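Local coordinates for phenylalanine ammonia-lyase (Rhodosporidium toruloides, PDB 1Y2M), which catalyses the non-oxidative deamination of L-phenylalanine and L-tyrosine to trans-cinnamic and p-coumaric acid, working as a homotetramer, at residues T280-Q294 against L372-L386. Sequence-based numbering, arbitrary orientation.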
loop_
_atom_site.group_PDB
_atom_site.type_symbol
_atom_site.label_atom_id
_atom_site.label_comp_id
_atom_site.label_asym_id
_atom_site.label_seq_id
_atom_site.Cartn_x
_atom_site.Cartn_y
_atom_site.Cartn_z
ATOM N N THR B 280 4.698 -22.622 -4.951
ATOM C CA THR B 280 4.371 -23.909 -4.334
ATOM C C THR B 280 5.056 -24.056 -2.991
ATOM O O THR B 280 4.425 -24.453 -2.003
ATOM C CB THR B 280 4.769 -25.084 -5.253
ATOM O OG1 THR B 280 3.976 -25.052 -6.447
ATOM C CG2 THR B 280 4.587 -26.352 -4.518
ATOM N N LEU B 281 6.342 -23.703 -2.909
ATOM C CA LEU B 281 7.075 -23.760 -1.653
ATOM C C LEU B 281 6.444 -22.831 -0.627
ATOM O O LEU B 281 6.314 -23.190 0.562
ATOM C CB LEU B 281 8.533 -23.437 -1.917
ATOM C CG LEU B 281 9.196 -24.520 -2.794
ATOM C CD1 LEU B 281 10.468 -23.953 -3.374
ATOM C CD2 LEU B 281 9.516 -25.785 -1.995
ATOM N N ALA B 282 6.072 -21.634 -1.072
ATOM C CA ALA B 282 5.482 -20.647 -0.164
ATOM C C ALA B 282 4.110 -21.079 0.351
ATOM O O ALA B 282 3.778 -20.917 1.538
ATOM C CB ALA B 282 5.440 -19.301 -0.819
ATOM N N LEU B 283 3.313 -21.681 -0.524
ATOM C CA LEU B 283 2.009 -22.159 -0.087
ATOM C C LEU B 283 2.122 -23.320 0.885
ATOM O O LEU B 283 1.435 -23.361 1.910
ATOM C CB LEU B 283 1.174 -22.582 -1.281
ATOM C CG LEU B 283 -0.235 -23.053 -0.877
ATOM C CD1 LEU B 283 -1.013 -21.985 -0.130
ATOM C CD2 LEU B 283 -1.013 -23.469 -2.115
ATOM N N HIS B 284 3.014 -24.267 0.573
ATOM C CA HIS B 284 3.328 -25.340 1.520
ATOM C C HIS B 284 3.646 -24.785 2.912
ATOM O O HIS B 284 3.057 -25.221 3.924
ATOM C CB HIS B 284 4.495 -26.159 0.964
ATOM C CG HIS B 284 5.098 -27.144 1.912
ATOM N ND1 HIS B 284 5.982 -26.776 2.903
ATOM C CD2 HIS B 284 5.026 -28.503 1.948
ATOM C CE1 HIS B 284 6.390 -27.878 3.534
ATOM N NE2 HIS B 284 5.830 -28.930 2.977
ATOM N N ASP B 285 4.498 -23.775 2.958
ATOM C CA ASP B 285 4.926 -23.270 4.254
ATOM C C ASP B 285 3.789 -22.540 4.958
ATOM O O ASP B 285 3.626 -22.645 6.175
ATOM C CB ASP B 285 6.169 -22.396 4.064
ATOM C CG ASP B 285 7.419 -23.188 3.690
ATOM O OD1 ASP B 285 7.457 -24.427 3.796
ATOM O OD2 ASP B 285 8.400 -22.524 3.319
ATOM N N ALA B 286 2.989 -21.821 4.171
ATOM C CA ALA B 286 1.842 -21.074 4.697
ATOM C C ALA B 286 0.848 -22.018 5.299
ATOM O O ALA B 286 0.241 -21.723 6.317
ATOM C CB ALA B 286 1.206 -20.230 3.613
ATOM N N HIS B 287 0.630 -23.171 4.675
ATOM C CA HIS B 287 -0.343 -24.129 5.257
ATOM C C HIS B 287 0.079 -24.531 6.664
ATOM O O HIS B 287 -0.734 -24.670 7.591
ATOM C CB HIS B 287 -0.399 -25.404 4.440
ATOM C CG HIS B 287 -1.192 -25.320 3.157
ATOM N ND1 HIS B 287 -2.483 -24.836 3.089
ATOM C CD2 HIS B 287 -0.896 -25.788 1.917
ATOM C CE1 HIS B 287 -2.922 -24.965 1.845
ATOM N NE2 HIS B 287 -1.978 -25.552 1.114
HETATM N N MSE B 288 1.389 -24.761 6.818
HETATM C CA MSE B 288 1.909 -25.199 8.118
HETATM C C MSE B 288 1.729 -24.115 9.170
HETATM O O MSE B 288 1.389 -24.380 10.314
HETATM C CB MSE B 288 3.387 -25.586 8.055
HETATM C CG MSE B 288 3.731 -26.548 6.991
HETATM SE SE MSE B 288 2.650 -28.193 7.063
HETATM C CE MSE B 288 3.215 -28.814 5.230
ATOM N N LEU B 289 1.945 -22.865 8.761
ATOM C CA LEU B 289 1.894 -21.757 9.664
ATOM C C LEU B 289 0.412 -21.514 10.041
ATOM O O LEU B 289 0.123 -21.163 11.161
ATOM C CB LEU B 289 2.517 -20.525 9.031
ATOM C CG LEU B 289 4.026 -20.500 8.873
ATOM C CD1 LEU B 289 4.443 -19.327 8.011
ATOM C CD2 LEU B 289 4.707 -20.405 10.228
ATOM N N SER B 290 -0.511 -21.797 9.139
ATOM C CA SER B 290 -1.934 -21.693 9.430
ATOM C C SER B 290 -2.298 -22.702 10.497
ATOM O O SER B 290 -3.000 -22.392 11.459
ATOM C CB SER B 290 -2.720 -22.028 8.154
ATOM O OG SER B 290 -4.105 -22.069 8.398
ATOM N N LEU B 291 -1.783 -23.932 10.365
ATOM C CA LEU B 291 -2.072 -24.976 11.375
ATOM C C LEU B 291 -1.435 -24.629 12.704
ATOM O O LEU B 291 -2.014 -24.827 13.770
ATOM C CB LEU B 291 -1.657 -26.363 10.895
ATOM C CG LEU B 291 -2.475 -26.914 9.704
ATOM C CD1 LEU B 291 -2.024 -28.359 9.386
ATOM C CD2 LEU B 291 -3.959 -26.893 9.974
ATOM N N LEU B 292 -0.239 -24.090 12.660
ATOM C CA LEU B 292 0.455 -23.669 13.896
ATOM C C LEU B 292 -0.296 -22.533 14.615
ATOM O O LEU B 292 -0.369 -22.481 15.838
ATOM C CB LEU B 292 1.909 -23.313 13.602
ATOM C CG LEU B 292 2.768 -22.751 14.739
ATOM C CD1 LEU B 292 2.841 -23.776 15.905
ATOM C CD2 LEU B 292 4.158 -22.348 14.294
ATOM N N SER B 293 -0.877 -21.626 13.847
ATOM C CA SER B 293 -1.690 -20.528 14.388
ATOM C C SER B 293 -2.873 -21.087 15.190
ATOM O O SER B 293 -3.235 -20.573 16.251
ATOM C CB SER B 293 -2.226 -19.654 13.253
ATOM O OG SER B 293 -3.032 -18.635 13.829
ATOM N N GLN B 294 -3.474 -22.146 14.664
ATOM C CA GLN B 294 -4.612 -22.805 15.320
ATOM C C GLN B 294 -4.168 -23.499 16.616
ATOM O O GLN B 294 -4.822 -23.429 17.664
ATOM C CB GLN B 294 -5.242 -23.801 14.375
ATOM C CG GLN B 294 -5.974 -23.046 13.290
ATOM C CD GLN B 294 -6.605 -23.935 12.237
ATOM O OE1 GLN B 294 -7.328 -24.861 12.584
ATOM N NE2 GLN B 294 -6.352 -23.655 10.980
ATOM N N LEU B 372 -9.779 -16.735 11.224
ATOM C CA LEU B 372 -8.915 -17.599 10.428
ATOM C C LEU B 372 -9.660 -18.270 9.257
ATOM O O LEU B 372 -9.064 -18.650 8.222
ATOM C CB LEU B 372 -8.307 -18.644 11.350
ATOM C CG LEU B 372 -7.250 -18.119 12.343
ATOM C CD1 LEU B 372 -6.848 -19.235 13.330
ATOM C CD2 LEU B 372 -6.033 -17.539 11.692
ATOM N N GLY B 373 -10.961 -18.529 9.421
ATOM C CA GLY B 373 -11.714 -19.278 8.414
ATOM C C GLY B 373 -11.568 -18.710 7.001
ATOM O O GLY B 373 -11.231 -19.444 6.037
ATOM N N PRO B 374 -11.794 -17.403 6.857
ATOM C CA PRO B 374 -11.716 -16.856 5.508
ATOM C C PRO B 374 -10.396 -17.031 4.812
ATOM O O PRO B 374 -10.339 -17.388 3.625
ATOM C CB PRO B 374 -12.088 -15.389 5.706
ATOM C CG PRO B 374 -13.021 -15.408 6.837
ATOM C CD PRO B 374 -12.326 -16.408 7.791
ATOM N N LEU B 375 -9.319 -16.806 5.544
ATOM C CA LEU B 375 -8.018 -16.908 4.938
ATOM C C LEU B 375 -7.651 -18.395 4.662
ATOM O O LEU B 375 -6.894 -18.710 3.724
ATOM C CB LEU B 375 -6.949 -16.219 5.744
ATOM C CG LEU B 375 -6.572 -16.763 7.099
ATOM C CD1 LEU B 375 -5.458 -17.804 7.019
ATOM C CD2 LEU B 375 -6.217 -15.549 8.027
ATOM N N VAL B 376 -8.197 -19.306 5.458
ATOM C CA VAL B 376 -7.980 -20.719 5.189
ATOM C C VAL B 376 -8.639 -21.112 3.903
ATOM O O VAL B 376 -8.091 -21.911 3.139
ATOM C CB VAL B 376 -8.411 -21.581 6.391
ATOM C CG1 VAL B 376 -8.409 -23.078 6.049
ATOM C CG2 VAL B 376 -7.462 -21.299 7.538
ATOM N N SER B 377 -9.836 -20.573 3.635
ATOM C CA SER B 377 -10.485 -20.856 2.370
ATOM C C SER B 377 -9.619 -20.394 1.210
ATOM O O SER B 377 -9.556 -21.058 0.199
ATOM C CB SER B 377 -11.922 -20.253 2.278
ATOM O OG SER B 377 -12.601 -20.762 1.154
ATOM N N ASP B 378 -8.961 -19.237 1.373
ATOM C CA ASP B 378 -8.085 -18.698 0.356
ATOM C C ASP B 378 -6.894 -19.620 0.159
ATOM O O ASP B 378 -6.497 -19.871 -0.985
ATOM C CB ASP B 378 -7.599 -17.302 0.739
ATOM C CG ASP B 378 -8.630 -16.258 0.526
ATOM O OD1 ASP B 378 -9.658 -16.525 -0.126
ATOM O OD2 ASP B 378 -8.358 -15.103 0.979
ATOM N N LEU B 379 -6.342 -20.167 1.236
ATOM C CA LEU B 379 -5.217 -21.076 1.055
ATOM C C LEU B 379 -5.614 -22.375 0.338
ATOM O O LEU B 379 -4.867 -22.886 -0.483
ATOM C CB LEU B 379 -4.620 -21.407 2.405
ATOM C CG LEU B 379 -3.938 -20.239 3.126
ATOM C CD1 LEU B 379 -3.599 -20.563 4.566
ATOM C CD2 LEU B 379 -2.734 -19.782 2.319
ATOM N N ILE B 380 -6.787 -22.899 0.650
ATOM C CA ILE B 380 -7.300 -24.072 -0.080
ATOM C C ILE B 380 -7.580 -23.790 -1.583
ATOM O O ILE B 380 -7.311 -24.608 -2.481
ATOM C CB ILE B 380 -8.558 -24.584 0.626
ATOM C CG1 ILE B 380 -8.195 -25.043 2.046
ATOM C CG2 ILE B 380 -9.283 -25.685 -0.177
ATOM C CD1 ILE B 380 -9.413 -25.439 2.863
ATOM N N HIS B 381 -8.118 -22.599 -1.841
ATOM C CA HIS B 381 -8.290 -22.158 -3.231
ATOM C C HIS B 381 -6.951 -22.059 -3.964
ATOM O O HIS B 381 -6.757 -22.641 -5.068
ATOM C CB HIS B 381 -8.987 -20.789 -3.230
ATOM C CG HIS B 381 -9.365 -20.301 -4.592
ATOM N ND1 HIS B 381 -8.474 -19.648 -5.419
ATOM C CD2 HIS B 381 -10.550 -20.315 -5.250
ATOM C CE1 HIS B 381 -9.104 -19.299 -6.538
ATOM N NE2 HIS B 381 -10.349 -19.692 -6.462
ATOM N N ALA B 382 -5.987 -21.408 -3.334
ATOM C CA ALA B 382 -4.666 -21.308 -3.917
ATOM C C ALA B 382 -4.078 -22.685 -4.224
ATOM O O ALA B 382 -3.436 -22.901 -5.275
ATOM C CB ALA B 382 -3.742 -20.573 -3.021
ATOM N N HIS B 383 -4.314 -23.633 -3.324
ATOM C CA HIS B 383 -3.807 -24.990 -3.531
ATOM C C HIS B 383 -4.433 -25.554 -4.832
ATOM O O HIS B 383 -3.770 -26.227 -5.649
ATOM C CB HIS B 383 -4.206 -25.893 -2.352
ATOM C CG HIS B 383 -3.320 -27.067 -2.214
ATOM N ND1 HIS B 383 -2.237 -27.060 -1.366
ATOM C CD2 HIS B 383 -3.324 -28.271 -2.825
ATOM C CE1 HIS B 383 -1.621 -28.226 -1.453
ATOM N NE2 HIS B 383 -2.258 -28.977 -2.333
ATOM N N ALA B 384 -5.733 -25.346 -5.023
ATOM C CA ALA B 384 -6.361 -25.855 -6.242
ATOM C C ALA B 384 -5.746 -25.208 -7.483
ATOM O O ALA B 384 -5.458 -25.895 -8.472
ATOM C CB ALA B 384 -7.822 -25.614 -6.195
ATOM N N VAL B 385 -5.509 -23.900 -7.421
ATOM C CA VAL B 385 -4.935 -23.156 -8.574
ATOM C C VAL B 385 -3.518 -23.665 -8.893
ATOM O O VAL B 385 -3.158 -23.979 -10.060
ATOM C CB VAL B 385 -4.980 -21.635 -8.309
ATOM C CG1 VAL B 385 -4.236 -20.890 -9.377
ATOM C CG2 VAL B 385 -6.402 -21.176 -8.144
ATOM N N LEU B 386 -2.657 -23.694 -7.883
ATOM C CA LEU B 386 -1.255 -24.045 -8.095
ATOM C C LEU B 386 -1.132 -25.511 -8.479
ATOM O O LEU B 386 -0.210 -25.877 -9.213
ATOM C CB LEU B 386 -0.420 -23.760 -6.853
ATOM C CG LEU B 386 -0.101 -22.311 -6.536
ATOM C CD1 LEU B 386 0.845 -22.190 -5.355
ATOM C CD2 LEU B 386 0.514 -21.648 -7.773
#
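Leu283 and Leu379 run past each other in opposite directions, each a knob in a hole of the other helix. Leu283 drives CD2 in among Ala382, His383 and Leu386, 3.5 Å from His383 CA, a reach set by chi1 of -178°, which puts CG opposite the backbone N; its CD1 rests 3.7 Å from Leu379 CD2. Leu379 answers by splitting its methyls: CD2 touches Ala286 CB, and CD1 reaches Ser290 CB at 4.0 Å. Beside these leucines the rings of His287 and His383 meet rim to rim, planes turned 45°, and His287 NE2 hydrogen-bonds His383 ND1 at 2.9 Å; either nitrogen could be the donor. Leu283 CD1 also lies against one face of the His287 ring, toward its rim. Farther along, Leu372 sets CD2 3.8 Å from Ser293 OG, whose hydrogen-bond partner is Asn436, and CD1 beside Gln294 CG. Segments 280-294 and 372-386, parts of helices 273-303 and 368-391, run roughly antiparallel, axes at 151°, in the helical core of this PAL/histidase-family chain. Gln44 uses NE2 for His287 ND1 and OE1 for Ser290 OG. With both ring nitrogens bonded, His287 should be fixed in rotation and its buried polar atoms satisfied next to the packed leucines.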